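Local coordinates for protein bacterial leucyl aminopeptidase (Legionella pneumophila, PDB 6ESL) that probably removes N-terminal residues, leucine above all, from peptides by zinc-dependent hydrolysis and contributes, redundantly with an acyltransferase, to nutrient acquisition during intracellular infection of amoebas, at residues B[134-138]-B[368-372]; B[139-143]-B[155-160]. One frame throughout, in Å; residues are numbered along the deposited sequence.

Both contacts use helix 130-142, which meets a different neighbour in each. Contact 1 joins residues 134-138 to the loop that leads into helix 373-391, more than 200 residues later; contact 2 joins residues 139-143 to helix 151-170, the next helix. Contact 1 is the more superficial, with 300 Å² buried and one of six touching residues buried; contact 2 buries 365 Å², with three of seven buried. A methionine methyl over an indole dominates contact 1, whereas contact 2 combines one offset stack, H139 on W159, with the packing of Y143 and M140. Their centres lie 14 Å apart; M368 SD packs 3.0 Å from T141 OG1, and T136 CG2 4.1 Å from W159 CH2.

Contact 1. Residues B[134-138]-B[368-372]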
loop_
_atom_site.group_PDB
_atom_site.type_symbol
_atom_site.label_atom_id
_atom_site.label_comp_id
_atom_site.label_asym_id
_atom_site.label_seq_id
_atom_site.Cartn_x
_atom_site.Cartn_y
_atom_site.Cartn_z
ATOM N N TRP B 134 2.435 -30.140 -10.456
ATOM C CA TRP B 134 3.727 -30.714 -10.794
ATOM C C TRP B 134 3.675 -31.374 -12.207
ATOM O O TRP B 134 4.623 -31.258 -12.997
ATOM C CB TRP B 134 4.130 -31.781 -9.703
ATOM C CG TRP B 134 5.530 -32.251 -9.831
ATOM C CD1 TRP B 134 5.936 -33.451 -10.353
ATOM C CD2 TRP B 134 6.734 -31.542 -9.451
ATOM N NE1 TRP B 134 7.320 -33.522 -10.319
ATOM C CE2 TRP B 134 7.829 -32.384 -9.753
ATOM C CE3 TRP B 134 6.992 -30.261 -8.859
ATOM C CZ2 TRP B 134 9.172 -32.003 -9.533
ATOM C CZ3 TRP B 134 8.315 -29.888 -8.614
ATOM C CH2 TRP B 134 9.401 -30.763 -8.957
ATOM N N GLN B 135 2.557 -32.043 -12.517
ATOM C CA GLN B 135 2.359 -32.677 -13.835
ATOM C C GLN B 135 2.298 -31.657 -14.988
ATOM O O GLN B 135 2.936 -31.845 -16.024
ATOM C CB GLN B 135 1.094 -33.539 -13.829
ATOM C CG GLN B 135 1.173 -34.747 -12.911
ATOM C CD GLN B 135 2.300 -35.690 -13.285
ATOM O OE1 GLN B 135 2.555 -35.935 -14.464
ATOM N NE2 GLN B 135 2.982 -36.225 -12.279
ATOM N N THR B 136 1.530 -30.585 -14.795
ATOM C CA THR B 136 1.468 -29.462 -15.750
ATOM C C THR B 136 2.835 -28.861 -15.995
ATOM O O THR B 136 3.256 -28.592 -17.132
ATOM C CB THR B 136 0.474 -28.418 -15.257
ATOM O OG1 THR B 136 -0.820 -29.010 -15.192
ATOM C CG2 THR B 136 0.418 -27.215 -16.194
ATOM N N LEU B 137 3.559 -28.646 -14.923
ATOM C CA LEU B 137 4.924 -28.083 -14.963
ATOM C C LEU B 137 5.914 -29.026 -15.689
ATOM O O LEU B 137 6.809 -28.605 -16.465
ATOM C CB LEU B 137 5.371 -27.763 -13.565
ATOM C CG LEU B 137 6.681 -26.976 -13.503
ATOM C CD1 LEU B 137 6.722 -25.703 -14.292
ATOM C CD2 LEU B 137 6.933 -26.644 -12.063
ATOM N N THR B 138 5.736 -30.316 -15.442
ATOM C CA THR B 138 6.520 -31.316 -16.175
ATOM C C THR B 138 6.302 -31.132 -17.656
ATOM O O THR B 138 7.251 -31.033 -18.402
ATOM C CB THR B 138 6.195 -32.725 -15.667
ATOM O OG1 THR B 138 6.627 -32.775 -14.288
ATOM C CG2 THR B 138 6.880 -33.869 -16.524
ATOM N N MET B 368 12.770 -27.410 -12.703
ATOM C CA MET B 368 11.740 -27.848 -11.804
ATOM C C MET B 368 12.257 -28.308 -10.435
ATOM O O MET B 368 11.683 -28.034 -9.411
ATOM C CB MET B 368 11.157 -29.054 -12.466
ATOM C CG MET B 368 10.432 -28.760 -13.693
ATOM S SD MET B 368 9.869 -30.268 -14.421
ATOM C CE MET B 368 8.637 -30.576 -13.233
ATOM N N ASP B 369 13.388 -28.975 -10.438
ATOM C CA ASP B 369 14.011 -29.505 -9.245
ATOM C C ASP B 369 14.486 -28.494 -8.229
ATOM O O ASP B 369 14.738 -28.862 -7.125
ATOM C CB ASP B 369 15.086 -30.511 -9.593
ATOM C CG ASP B 369 14.510 -31.786 -10.124
ATOM O OD1 ASP B 369 13.313 -32.015 -9.973
ATOM O OD2 ASP B 369 15.245 -32.571 -10.708
ATOM N N LEU B 370 14.721 -27.260 -8.646
ATOM C CA LEU B 370 15.062 -26.195 -7.743
ATOM C C LEU B 370 13.807 -25.559 -7.071
ATOM O O LEU B 370 13.944 -24.786 -6.193
ATOM C CB LEU B 370 15.926 -25.183 -8.470
ATOM C CG LEU B 370 17.171 -25.781 -9.110
ATOM C CD1 LEU B 370 17.738 -24.966 -10.231
ATOM C CD2 LEU B 370 18.260 -26.147 -8.137
ATOM N N LEU B 371 12.610 -25.896 -7.525
ATOM C CA LEU B 371 11.351 -25.379 -7.006
ATOM C C LEU B 371 10.743 -26.143 -5.830
ATOM O O LEU B 371 11.134 -27.225 -5.569
ATOM C CB LEU B 371 10.315 -25.217 -8.098
ATOM C CG LEU B 371 10.753 -24.545 -9.395
ATOM C CD1 LEU B 371 9.600 -24.456 -10.357
ATOM C CD2 LEU B 371 11.363 -23.199 -9.140
ATOM N N ASN B 372 9.768 -25.556 -5.166
ATOM C CA ASN B 372 9.119 -26.098 -3.989
ATOM C C ASN B 372 7.612 -26.207 -4.283
ATOM O O ASN B 372 6.879 -25.210 -4.522
ATOM C CB ASN B 372 9.367 -25.140 -2.866
ATOM C CG ASN B 372 8.803 -25.603 -1.544
ATOM O OD1 ASN B 372 7.581 -25.575 -1.312
ATOM N ND2 ASN B 372 9.729 -25.948 -0.621
#
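This is a surface contact, largely apolar, between helix 130-142 and the 3-10 turn and loop preceding helix 373-391. M368 is the knot of it: its CA-to-CB bond points toward the helix, and CE lies 4.1 Å from the centroid of the W134 six-membered ring, 17° off the normal, a CH-pi contact over the face. M368 CE also sits 4.1 Å from L137 CG and 3.2 Å from T138 OG1, a hydroxyl already donated to W134 O (2.8 Å). Within the M28 zinc-peptidase fold, the turn closes with L371 N bonded to M368 O at 3.0 Å, and N372 then N-caps helix 373-391, its OD1 accepting from H375 N; the L371 side chain is about 12 Å from a zinc ion. Deeper down, L137 CD2 meets L371 CD1 at 3.8 Å, and A220 of helix 220-239 and M376 add to this apolar cluster. W134 CH2 approaches M368 O to 3.6 Å, while D369 OD1 lies at the indole edge, 4.2 Å from CZ2.

Contact 2. Residues B[139-143]-B[155-160]; sequences HMTSY and ETANWL
Two consecutive helices, 130-142 and 151-170, run roughly antiparallel as a helical hairpin on the flank of the mixed sheet of this M28 peptidase. The CA atoms of M140 and T156 come closest, 7.2 Å apart. H139 and M140 are helical; H139, with chi1 t, points at the partner helix, and its ring makes an offset stack with the five-membered ring of W159 (also t), centroids 3.8 Å apart and planes at 12°. M140 (m, t, p), CA-to-CB sideways, still reaches across: CG touches W159 CZ3 at 4.0 Å, CE meets T156 CG2 at 4.1 Å, and SD reaches L160 CD2 at 4.4 Å. S142 OG and S142 N donate to H139 O, at 2.9 and 3.0 Å. Y143 leaves helical geometry (phi/psi -71/143) and, with chi1 m, lays its ring across the partner. T156 OG1, which donates to T152 O, lies over one face, 3.9 Å from Y143 CG. E155 CB is 4.0 Å from Y143 CE1, and Y143 OH lies 3.3 Å from W159 CB.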
loop_
_atom_site.group_PDB
_atom_site.type_symbol
_atom_site.label_atom_id
_atom_site.label_comp_id
_atom_site.label_asym_id
_atom_site.label_seq_id
_atom_site.Cartn_x
_atom_site.Cartn_y
_atom_site.Cartn_z
ATOM N N HIS B 139 5.057 -31.053 -18.071
ATOM C CA HIS B 139 4.803 -30.915 -19.514
ATOM C C HIS B 139 5.330 -29.570 -20.026
ATOM O O HIS B 139 6.053 -29.491 -21.026
ATOM C CB HIS B 139 3.322 -31.003 -19.764
ATOM C CG HIS B 139 2.994 -31.049 -21.223
ATOM N ND1 HIS B 139 2.874 -29.896 -21.986
ATOM C CD2 HIS B 139 2.871 -32.094 -22.082
ATOM C CE1 HIS B 139 2.659 -30.241 -23.245
ATOM N NE2 HIS B 139 2.638 -31.554 -23.323
ATOM N N MET B 140 5.045 -28.471 -19.312
ATOM C CA MET B 140 5.448 -27.136 -19.854
ATOM C C MET B 140 6.942 -27.062 -19.983
ATOM O O MET B 140 7.427 -26.574 -20.990
ATOM C CB MET B 140 4.960 -25.994 -18.965
ATOM C CG MET B 140 3.473 -25.757 -19.087
ATOM S SD MET B 140 2.942 -24.197 -18.327
ATOM C CE MET B 140 3.542 -22.939 -19.468
ATOM N N THR B 141 7.674 -27.576 -18.996
ATOM C CA THR B 141 9.134 -27.478 -19.042
ATOM C C THR B 141 9.805 -28.426 -20.058
ATOM O O THR B 141 10.991 -28.317 -20.309
ATOM C CB THR B 141 9.779 -27.691 -17.682
ATOM O OG1 THR B 141 9.452 -29.012 -17.135
ATOM C CG2 THR B 141 9.344 -26.613 -16.653
ATOM N N SER B 142 9.027 -29.283 -20.691
ATOM C CA SER B 142 9.603 -30.203 -21.664
ATOM C C SER B 142 9.627 -29.617 -23.038
ATOM O O SER B 142 10.387 -30.138 -23.873
ATOM C CB SER B 142 8.864 -31.539 -21.634
ATOM O OG SER B 142 7.709 -31.361 -22.403
ATOM N N TYR B 143 9.005 -28.467 -23.260
ATOM C CA TYR B 143 9.179 -27.799 -24.544
ATOM C C TYR B 143 10.632 -27.269 -24.514
ATOM O O TYR B 143 11.102 -26.832 -23.464
ATOM C CB TYR B 143 8.188 -26.650 -24.702
ATOM C CG TYR B 143 6.740 -27.089 -24.723
ATOM C CD1 TYR B 143 6.114 -27.426 -25.915
ATOM C CD2 TYR B 143 6.001 -27.165 -23.550
ATOM C CE1 TYR B 143 4.792 -27.828 -25.940
ATOM C CE2 TYR B 143 4.679 -27.565 -23.564
ATOM C CZ TYR B 143 4.079 -27.896 -24.760
ATOM O OH TYR B 143 2.762 -28.295 -24.780
ATOM N N GLU B 155 2.905 -24.133 -29.938
ATOM C CA GLU B 155 2.405 -25.418 -29.389
ATOM C C GLU B 155 1.978 -25.247 -27.896
ATOM O O GLU B 155 1.001 -25.854 -27.437
ATOM C CB GLU B 155 3.488 -26.512 -29.473
ATOM C CG GLU B 155 3.882 -27.022 -30.884
ATOM C CD GLU B 155 5.275 -27.749 -30.890
ATOM O OE1 GLU B 155 5.745 -28.259 -29.817
ATOM O OE2 GLU B 155 5.935 -27.837 -31.996
ATOM N N THR B 156 2.727 -24.408 -27.115
ATOM C CA THR B 156 2.388 -24.229 -25.727
ATOM C C THR B 156 1.000 -23.653 -25.625
ATOM O O THR B 156 0.178 -24.099 -24.843
ATOM C CB THR B 156 3.405 -23.242 -25.029
ATOM O OG1 THR B 156 4.723 -23.791 -25.091
ATOM C CG2 THR B 156 3.048 -22.942 -23.563
ATOM N N ALA B 157 0.740 -22.593 -26.394
ATOM C CA ALA B 157 -0.558 -21.946 -26.330
ATOM C C ALA B 157 -1.737 -22.911 -26.705
ATOM O O ALA B 157 -2.819 -22.926 -26.055
ATOM C CB ALA B 157 -0.566 -20.756 -27.298
ATOM N N ASN B 158 -1.547 -23.615 -27.845
ATOM C CA ASN B 158 -2.503 -24.676 -28.252
ATOM C C ASN B 158 -2.799 -25.762 -27.134
ATOM O O ASN B 158 -3.942 -26.086 -26.855
ATOM C CB ASN B 158 -1.950 -25.409 -29.467
ATOM C CG ASN B 158 -2.028 -24.599 -30.731
ATOM O OD1 ASN B 158 -2.747 -23.623 -30.825
ATOM N ND2 ASN B 158 -1.327 -25.086 -31.757
ATOM N N TRP B 159 -1.741 -26.257 -26.512
ATOM C CA TRP B 159 -1.862 -27.244 -25.399
ATOM C C TRP B 159 -2.590 -26.684 -24.187
ATOM O O TRP B 159 -3.471 -27.290 -23.685
ATOM C CB TRP B 159 -0.499 -27.733 -25.012
ATOM C CG TRP B 159 -0.563 -28.780 -23.985
ATOM C CD1 TRP B 159 -0.903 -30.126 -24.179
ATOM C CD2 TRP B 159 -0.300 -28.638 -22.606
ATOM N NE1 TRP B 159 -0.818 -30.785 -22.983
ATOM C CE2 TRP B 159 -0.480 -29.898 -22.003
ATOM C CE3 TRP B 159 0.095 -27.562 -21.805
ATOM C CZ2 TRP B 159 -0.308 -30.104 -20.628
ATOM C CZ3 TRP B 159 0.271 -27.786 -20.413
ATOM C CH2 TRP B 159 0.061 -29.001 -19.852
ATOM N N LEU B 160 -2.281 -25.465 -23.745
ATOM C CA LEU B 160 -3.027 -24.867 -22.661
ATOM C C LEU B 160 -4.504 -24.706 -22.951
ATOM O O LEU B 160 -5.396 -24.959 -22.092
ATOM C CB LEU B 160 -2.413 -23.460 -22.252
ATOM C CG LEU B 160 -1.000 -23.514 -21.734
ATOM C CD1 LEU B 160 -0.286 -22.125 -21.653
ATOM C CD2 LEU B 160 -0.995 -24.191 -20.378
#